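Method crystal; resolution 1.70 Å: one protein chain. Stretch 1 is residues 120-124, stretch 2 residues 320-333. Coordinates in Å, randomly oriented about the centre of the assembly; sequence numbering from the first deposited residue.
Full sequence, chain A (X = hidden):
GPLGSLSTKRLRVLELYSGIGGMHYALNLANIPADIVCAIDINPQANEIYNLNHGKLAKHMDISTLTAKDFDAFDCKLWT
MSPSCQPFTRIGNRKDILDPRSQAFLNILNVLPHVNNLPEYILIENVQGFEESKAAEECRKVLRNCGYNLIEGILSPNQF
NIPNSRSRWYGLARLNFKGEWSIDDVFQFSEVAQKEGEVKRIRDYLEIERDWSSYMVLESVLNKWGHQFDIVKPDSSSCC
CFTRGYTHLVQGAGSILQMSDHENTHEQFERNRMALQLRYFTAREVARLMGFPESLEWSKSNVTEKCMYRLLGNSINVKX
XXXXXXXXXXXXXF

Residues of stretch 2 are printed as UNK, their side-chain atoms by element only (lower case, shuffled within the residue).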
ATOM      1  N   GLU A 120     -10.706 -19.079  -5.197  1.00 28.72           N
ATOM      2  CA  GLU A 120     -10.311 -19.179  -6.590  1.00 29.85           C
ATOM      3  C   GLU A 120      -9.282 -18.127  -6.972  1.00 29.72           C
ATOM      4  O   GLU A 120      -8.589 -18.294  -7.980  1.00 33.32           O
ATOM      5  CB  GLU A 120     -11.549 -19.093  -7.484  1.00 36.27           C
ATOM      6  CG  GLU A 120     -12.446 -20.318  -7.343  1.00 38.91           C
ATOM      7  CD  GLU A 120     -13.696 -20.254  -8.199  1.00 52.59           C
ATOM      8  OE1 GLU A 120     -13.898 -19.241  -8.896  1.00 47.72           O
ATOM      9  OE2 GLU A 120     -14.481 -21.225  -8.169  1.00 56.63           O
ATOM     10  N   TYR A 121      -9.179 -17.045  -6.200  1.00 28.74           N
ATOM     11  CA  TYR A 121      -8.248 -15.967  -6.505  1.00 28.50           C
ATOM     12  C   TYR A 121      -7.598 -15.475  -5.223  1.00 28.55           C
ATOM     13  O   TYR A 121      -8.269 -15.316  -4.201  1.00 27.67           O
ATOM     14  CB  TYR A 121      -8.955 -14.796  -7.204  1.00 27.95           C
ATOM     15  CG  TYR A 121      -9.688 -15.219  -8.455  1.00 28.87           C
ATOM     16  CD1 TYR A 121     -10.979 -15.733  -8.388  1.00 33.20           C
ATOM     17  CD2 TYR A 121      -9.075 -15.145  -9.695  1.00 33.88           C
ATOM     18  CE1 TYR A 121     -11.642 -16.143  -9.536  1.00 33.63           C
ATOM     19  CE2 TYR A 121      -9.728 -15.552 -10.839  1.00 34.78           C
ATOM     20  CZ  TYR A 121     -11.009 -16.044 -10.754  1.00 35.13           C
ATOM     21  OH  TYR A 121     -11.656 -16.451 -11.896  1.00 37.51           O
ATOM     22  N   ILE A 122      -6.297 -15.206  -5.291  1.00 28.92           N
ATOM     23  CA  ILE A 122      -5.543 -14.658  -4.167  1.00 26.72           C
ATOM     24  C   ILE A 122      -4.654 -13.541  -4.694  1.00 27.48           C
ATOM     25  O   ILE A 122      -4.002 -13.700  -5.729  1.00 29.13           O
ATOM     26  CB  ILE A 122      -4.689 -15.730  -3.464  1.00 29.70           C
ATOM     27  CG1 ILE A 122      -5.567 -16.886  -2.988  1.00 27.87           C
ATOM     28  CG2 ILE A 122      -3.918 -15.121  -2.304  1.00 31.92           C
ATOM     29  CD1 ILE A 122      -4.771 -18.046  -2.430  1.00 29.70           C
ATOM     30  N   LEU A 123      -4.637 -12.411  -3.986  1.00 27.15           N
ATOM     31  CA  LEU A 123      -3.768 -11.281  -4.299  1.00 28.53           C
ATOM     32  C   LEU A 123      -2.907 -11.003  -3.078  1.00 29.70           C
ATOM     33  O   LEU A 123      -3.435 -10.786  -1.985  1.00 27.80           O
ATOM     34  CB  LEU A 123      -4.587 -10.042  -4.662  1.00 32.52           C
ATOM     35  CG  LEU A 123      -3.762  -8.769  -4.845  1.00 39.84           C
ATOM     36  CD1 LEU A 123      -2.843  -8.943  -6.012  1.00 44.37           C
ATOM     37  CD2 LEU A 123      -4.674  -7.564  -5.050  1.00 47.60           C
ATOM     38  N   ILE A 124      -1.587 -11.015  -3.263  1.00 28.18           N
ATOM     39  CA  ILE A 124      -0.624 -10.774  -2.196  1.00 26.72           C
ATOM     40  C   ILE A 124       0.206  -9.557  -2.574  1.00 27.32           C
ATOM     41  O   ILE A 124       0.685  -9.463  -3.708  1.00 30.60           O
ATOM     42  CB  ILE A 124       0.285 -11.997  -1.973  1.00 29.45           C
ATOM     43  CG1 ILE A 124      -0.561 -13.260  -1.779  1.00 32.15           C
ATOM     44  CG2 ILE A 124       1.175 -11.789  -0.745  1.00 32.51           C
ATOM     45  CD1 ILE A 124       0.269 -14.518  -1.671  1.00 30.97           C
ATOM     46  N   UNK A 320      -2.467   1.260  -8.737  1.00 31.48           N
ATOM     47  CA  UNK A 320      -1.755   0.072  -9.221  1.00 33.46           C
ATOM     48  C   UNK A 320      -2.535  -1.200  -8.901  1.00 34.22           C
ATOM     49  O   UNK A 320      -2.712  -2.073  -9.760  1.00 32.67           O
ATOM     50  c   UNK A 320      -0.330   0.020  -8.643  1.00 33.57           C
ATOM     51  c   UNK A 320       0.386  -1.245  -9.109  1.00 34.55           C
ATOM     52  c   UNK A 320       0.472   1.259  -9.078  1.00 34.58           C
ATOM     53  N   UNK A 321      -3.032  -1.318  -7.668  1.00 30.54           N
ATOM     54  CA  UNK A 321      -3.749  -2.537  -7.306  1.00 28.71           C
ATOM     55  C   UNK A 321      -5.074  -2.654  -8.054  1.00 31.08           C
ATOM     56  O   UNK A 321      -5.520  -3.770  -8.358  1.00 30.24           O
ATOM     57  c   UNK A 321      -4.787  -3.768  -5.366  1.00 31.87           C
ATOM     58  c   UNK A 321      -3.926  -2.589  -5.777  1.00 31.47           C
ATOM     59  c   UNK A 321      -2.557  -2.693  -5.129  1.00 30.32           C
ATOM     60  N   UNK A 322      -5.729  -1.528  -8.371  1.00 30.67           N
ATOM     61  CA  UNK A 322      -6.958  -1.606  -9.161  1.00 29.39           C
ATOM     62  C   UNK A 322      -6.699  -2.269 -10.513  1.00 32.87           C
ATOM     63  O   UNK A 322      -7.517  -3.061 -10.997  1.00 33.54           O
ATOM     64  c   UNK A 322      -7.572  -0.216  -9.363  1.00 32.14           C
ATOM     65  o   UNK A 322      -6.863   0.561 -10.323  1.00 34.57           O
ATOM     66  N   UNK A 323      -5.554  -1.967 -11.128  1.00 36.93           N
ATOM     67  CA  UNK A 323      -5.195  -2.616 -12.385  1.00 31.26           C
ATOM     68  C   UNK A 323      -4.931  -4.107 -12.190  1.00 32.85           C
ATOM     69  O   UNK A 323      -5.361  -4.929 -13.007  1.00 33.20           O
ATOM     70  c   UNK A 323      -2.962   0.345 -13.147  1.00 44.53           C
ATOM     71  c   UNK A 323      -5.256   0.085 -13.735  1.00 44.35           C
ATOM     72  c   UNK A 323      -3.032   1.694 -13.426  1.00 48.85           C
ATOM     73  o   UNK A 323      -4.273   3.588 -14.138  1.00 61.48           O
ATOM     74  c   UNK A 323      -5.334   1.443 -14.026  1.00 54.62           C
ATOM     75  c   UNK A 323      -3.961  -1.952 -12.994  1.00 32.79           C
ATOM     76  c   UNK A 323      -4.217   2.240 -13.861  1.00 57.90           C
ATOM     77  c   UNK A 323      -4.067  -0.480 -13.296  1.00 36.96           C
ATOM     78  N   UNK A 324      -4.191  -4.470 -11.136  1.00 30.19           N
ATOM     79  CA  UNK A 324      -3.892  -5.881 -10.899  1.00 28.33           C
ATOM     80  C   UNK A 324      -5.152  -6.667 -10.566  1.00 32.86           C
ATOM     81  O   UNK A 324      -5.291  -7.826 -10.975  1.00 30.82           O
ATOM     82  c   UNK A 324      -0.726  -6.480 -11.033  1.00 34.85           C
ATOM     83  c   UNK A 324      -1.470  -5.508 -10.118  1.00 35.22           C
ATOM     84  c   UNK A 324      -2.869  -6.020  -9.772  1.00 29.23           C
ATOM     85  c   UNK A 324      -0.692  -5.248  -8.856  1.00 35.00           C
ATOM     86  N   UNK A 325      -6.077  -6.060  -9.819  1.00 28.93           N
ATOM     87  CA  UNK A 325      -7.342  -6.731  -9.526  1.00 32.14           C
ATOM     88  C   UNK A 325      -8.103  -7.008 -10.816  1.00 31.20           C
ATOM     89  O   UNK A 325      -8.653  -8.099 -11.006  1.00 34.99           O
ATOM     90  c   UNK A 325      -7.613  -6.040  -7.124  1.00 32.02           C
ATOM     91  c   UNK A 325      -8.236  -5.086  -6.124  1.00 39.33           C
ATOM     92  c   UNK A 325      -9.645  -6.314  -8.567  1.00 34.82           C
ATOM     93  c   UNK A 325      -8.175  -5.894  -8.537  1.00 33.27           C
ATOM     94  N   UNK A 326      -8.161  -6.018 -11.712  1.00 33.19           N
ATOM     95  CA  UNK A 326      -8.821  -6.201 -13.002  1.00 33.51           C
ATOM     96  C   UNK A 326      -8.217  -7.371 -13.770  1.00 39.29           C
ATOM     97  O   UNK A 326      -8.941  -8.207 -14.328  1.00 42.68           O
ATOM     98  c   UNK A 326      -8.711  -4.918 -13.823  1.00 36.64           C
ATOM     99  o   UNK A 326      -9.400  -3.859 -13.189  1.00 44.94           O
ATOM    100  N   UNK A 327      -6.887  -7.434 -13.818  1.00 34.60           N
ATOM    101  CA  UNK A 327      -6.209  -8.556 -14.463  1.00 38.67           C
ATOM    102  C   UNK A 327      -6.543  -9.872 -13.775  1.00 31.18           C
ATOM    103  O   UNK A 327      -6.905 -10.856 -14.428  1.00 36.16           O
ATOM    104  c   UNK A 327      -2.384  -9.171 -14.870  1.00 39.07           C
ATOM    105  c   UNK A 327      -4.204  -9.629 -16.530  1.00 42.84           C
ATOM    106  c   UNK A 327      -3.863  -9.451 -15.055  1.00 40.20           C
ATOM    107  c   UNK A 327      -4.701  -8.323 -14.458  1.00 36.88           C
ATOM    108  N   UNK A 328      -6.422  -9.905 -12.448  1.00 31.37           N
ATOM    109  CA  UNK A 328      -6.604 -11.149 -11.706  1.00 31.69           C
ATOM    110  C   UNK A 328      -7.970 -11.773 -11.968  1.00 34.69           C
ATOM    111  O   UNK A 328      -8.076 -12.990 -12.174  1.00 31.31           O
ATOM    112  c   UNK A 328      -6.403 -11.561  -7.790  1.00 30.38           C
ATOM    113  c   UNK A 328      -6.416 -10.879 -10.214  1.00 29.18           C
ATOM    114  c   UNK A 328      -6.572 -12.046  -9.240  1.00 30.05           C
ATOM    115  c   UNK A 328      -5.581 -13.153  -9.559  1.00 30.49           C
ATOM    116  N   UNK A 329      -9.023 -10.962 -11.955  1.00 31.15           N
ATOM    117  CA  UNK A 329     -10.388 -11.470 -11.974  1.00 34.44           C
ATOM    118  C   UNK A 329     -10.981 -11.586 -13.377  1.00 34.17           C
ATOM    119  O   UNK A 329     -12.192 -11.794 -13.496  1.00 39.86           O
ATOM    120  c   UNK A 329     -11.730  -9.413  -8.959  1.00 33.05           C
ATOM    121  c   UNK A 329     -10.844 -10.424  -9.656  1.00 33.69           C
ATOM    122  c   UNK A 329     -10.879 -11.773  -8.951  1.00 32.57           C
ATOM    123  c   UNK A 329     -11.285 -10.577 -11.112  1.00 32.02           C
ATOM    124  N   UNK A 330     -10.175 -11.451 -14.432  1.00 34.90           N
ATOM    125  CA  UNK A 330     -10.707 -11.575 -15.791  1.00 36.17           C
ATOM    126  C   UNK A 330     -11.495 -12.860 -16.043  1.00 40.96           C
ATOM    127  O   UNK A 330     -12.541 -12.776 -16.710  1.00 42.76           O
ATOM    128  c   UNK A 330      -9.580 -11.436 -16.827  1.00 37.21           C
ATOM    129  c   UNK A 330      -9.031 -10.020 -16.911  1.00 41.85           C
ATOM    130  o   UNK A 330      -7.863  -8.628 -18.432  1.00 46.58           O
ATOM    131  c   UNK A 330      -8.094  -9.802 -18.081  1.00 43.85           C
ATOM    132  o   UNK A 330      -7.590 -10.790 -18.652  1.00 49.23           O
ATOM    133  N   UNK A 331     -11.076 -14.048 -15.582  1.00 42.33           N
ATOM    134  CA  UNK A 331     -11.860 -15.260 -15.885  1.00 48.18           C
ATOM    135  C   UNK A 331     -13.268 -15.243 -15.310  1.00 53.35           C
ATOM    136  O   UNK A 331     -14.059 -16.134 -15.650  1.00 54.58           O
ATOM    137  c   UNK A 331      -9.826 -14.396 -14.878  1.00 40.19           C
ATOM    138  c   UNK A 331     -11.027 -16.390 -15.261  1.00 48.49           C
ATOM    139  c   UNK A 331      -9.645 -15.848 -15.210  1.00 42.87           C
ATOM    140  N   UNK A 332     -13.606 -14.274 -14.456  1.00 44.74           N
ATOM    141  CA  UNK A 332     -14.952 -14.194 -13.908  1.00 49.30           C
ATOM    142  C   UNK A 332     -15.928 -13.531 -14.870  1.00 57.01           C
ATOM    143  O   UNK A 332     -17.141 -13.610 -14.646  1.00 58.25           O
ATOM    144  c   UNK A 332     -14.940 -13.436 -12.579  1.00 44.06           C
ATOM    145  c   UNK A 332     -15.035 -15.464 -11.127  1.00 44.26           C
ATOM    146  c   UNK A 332     -14.195 -13.304 -10.183  1.00 46.01           C
ATOM    147  c   UNK A 332     -14.272 -14.181 -11.422  1.00 44.42           C
ATOM    148  N   UNK A 333     -15.423 -12.893 -15.925  1.00 59.06           N
ATOM    149  CA  UNK A 333     -16.231 -12.346 -17.016  1.00 69.80           C
ATOM    150  C   UNK A 333     -17.310 -11.398 -16.493  1.00 75.06           C
ATOM    151  O   UNK A 333     -18.509 -11.602 -16.686  1.00 83.26           O
ATOM    152  c   UNK A 333     -16.052 -13.761 -19.113  1.00 75.71           C
ATOM    153  n   UNK A 333     -16.739 -14.228 -20.147  1.00 65.91           N
ATOM    154  o   UNK A 333     -14.836 -13.564 -19.156  1.00 85.97           O
ATOM    155  c   UNK A 333     -16.844 -13.473 -17.850  1.00 72.65           C
TER

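Position 320 has three side-chain carbons, one carrying the other two, out of reach of stretch 1. This is Val 320.

Position 321 has the same three-carbon fork at the first atom. One carbon touches CD2 of Leu 123. It is Val 321. Val 321 CG1 is 3.8 Å from Leu 123 CD2.

Position 322 has one carbon, then one oxygen, far from stretch 1. It is Ser 322.

Position 323 has one carbon, then a six-carbon ring bearing an oxygen, out of reach. It is Tyr 323.

Position 324 has four carbons, forked at the second. CB of 324 points toward stretch 1 and lies 4.8 Å from Leu 123 CD1, beyond contact. It is Leu 324.

Position 325 also has four carbons, but the fork is at the first and one arm is two carbons long. It touches Leu 123. That pattern is Ile 325. Ile 325 CG1 lies 3.9 Å from Leu 123 CD2.

Position 326 has one carbon and one oxygen, out of reach of stretch 1. It is Ser 326. Ser 326 OG donates a hydrogen bond to Ser 322 O at 3.0 Å, one helical turn back.

Position 327 has four carbons forked at the second, out of reach. It is Leu 327.

Position 328 has the same fork, but here the end of the side chain reaches the strand. It is Leu 328. Leu 328 CD2 is 3.9 Å from Leu 123 CB, and Leu 328 CG is 4.0 Å from Tyr 121 CD2.

Position 329 again has four carbons forked at the second. One terminal carbon sits over a face of the Tyr 121 ring. It is Leu 329. Leu 329 CD2 is 4.0 Å from the Tyr 121 ring centroid, a CH-pi contact. This residue is the first to leave helical phi/psi.

Position 330 has three carbons, the third carrying two oxygens; CB points away. It is Glu 330.

Position 331 has three carbons closing a ring onto the backbone N. They touch Tyr 121. It is Pro 331. Pro 331 CB is 3.4 Å from Tyr 121 OH.

Position 332 has four carbons forked at the second, touching Tyr 121. It is Leu 332. Leu 332 CG is 3.8 Å from Tyr 121 CE1.

Position 333 has two carbons, the second carrying an oxygen and a nitrogen, out of reach of stretch 1. It is Asn 333, exposed and poorly ordered.

Strand and helix run nearly antiparallel, at 157°. No hydrogen bond joins the stretches; the contact is packing. Leu 123 packs on Val 321, Ile 325 and Leu 328. Tyr 121 meets Leu 328 at the helix end, then Leu 329, Pro 331 and Leu 332 beyond it.

Stretch 2, residues 320-333: VVSYLISLLLEPLN
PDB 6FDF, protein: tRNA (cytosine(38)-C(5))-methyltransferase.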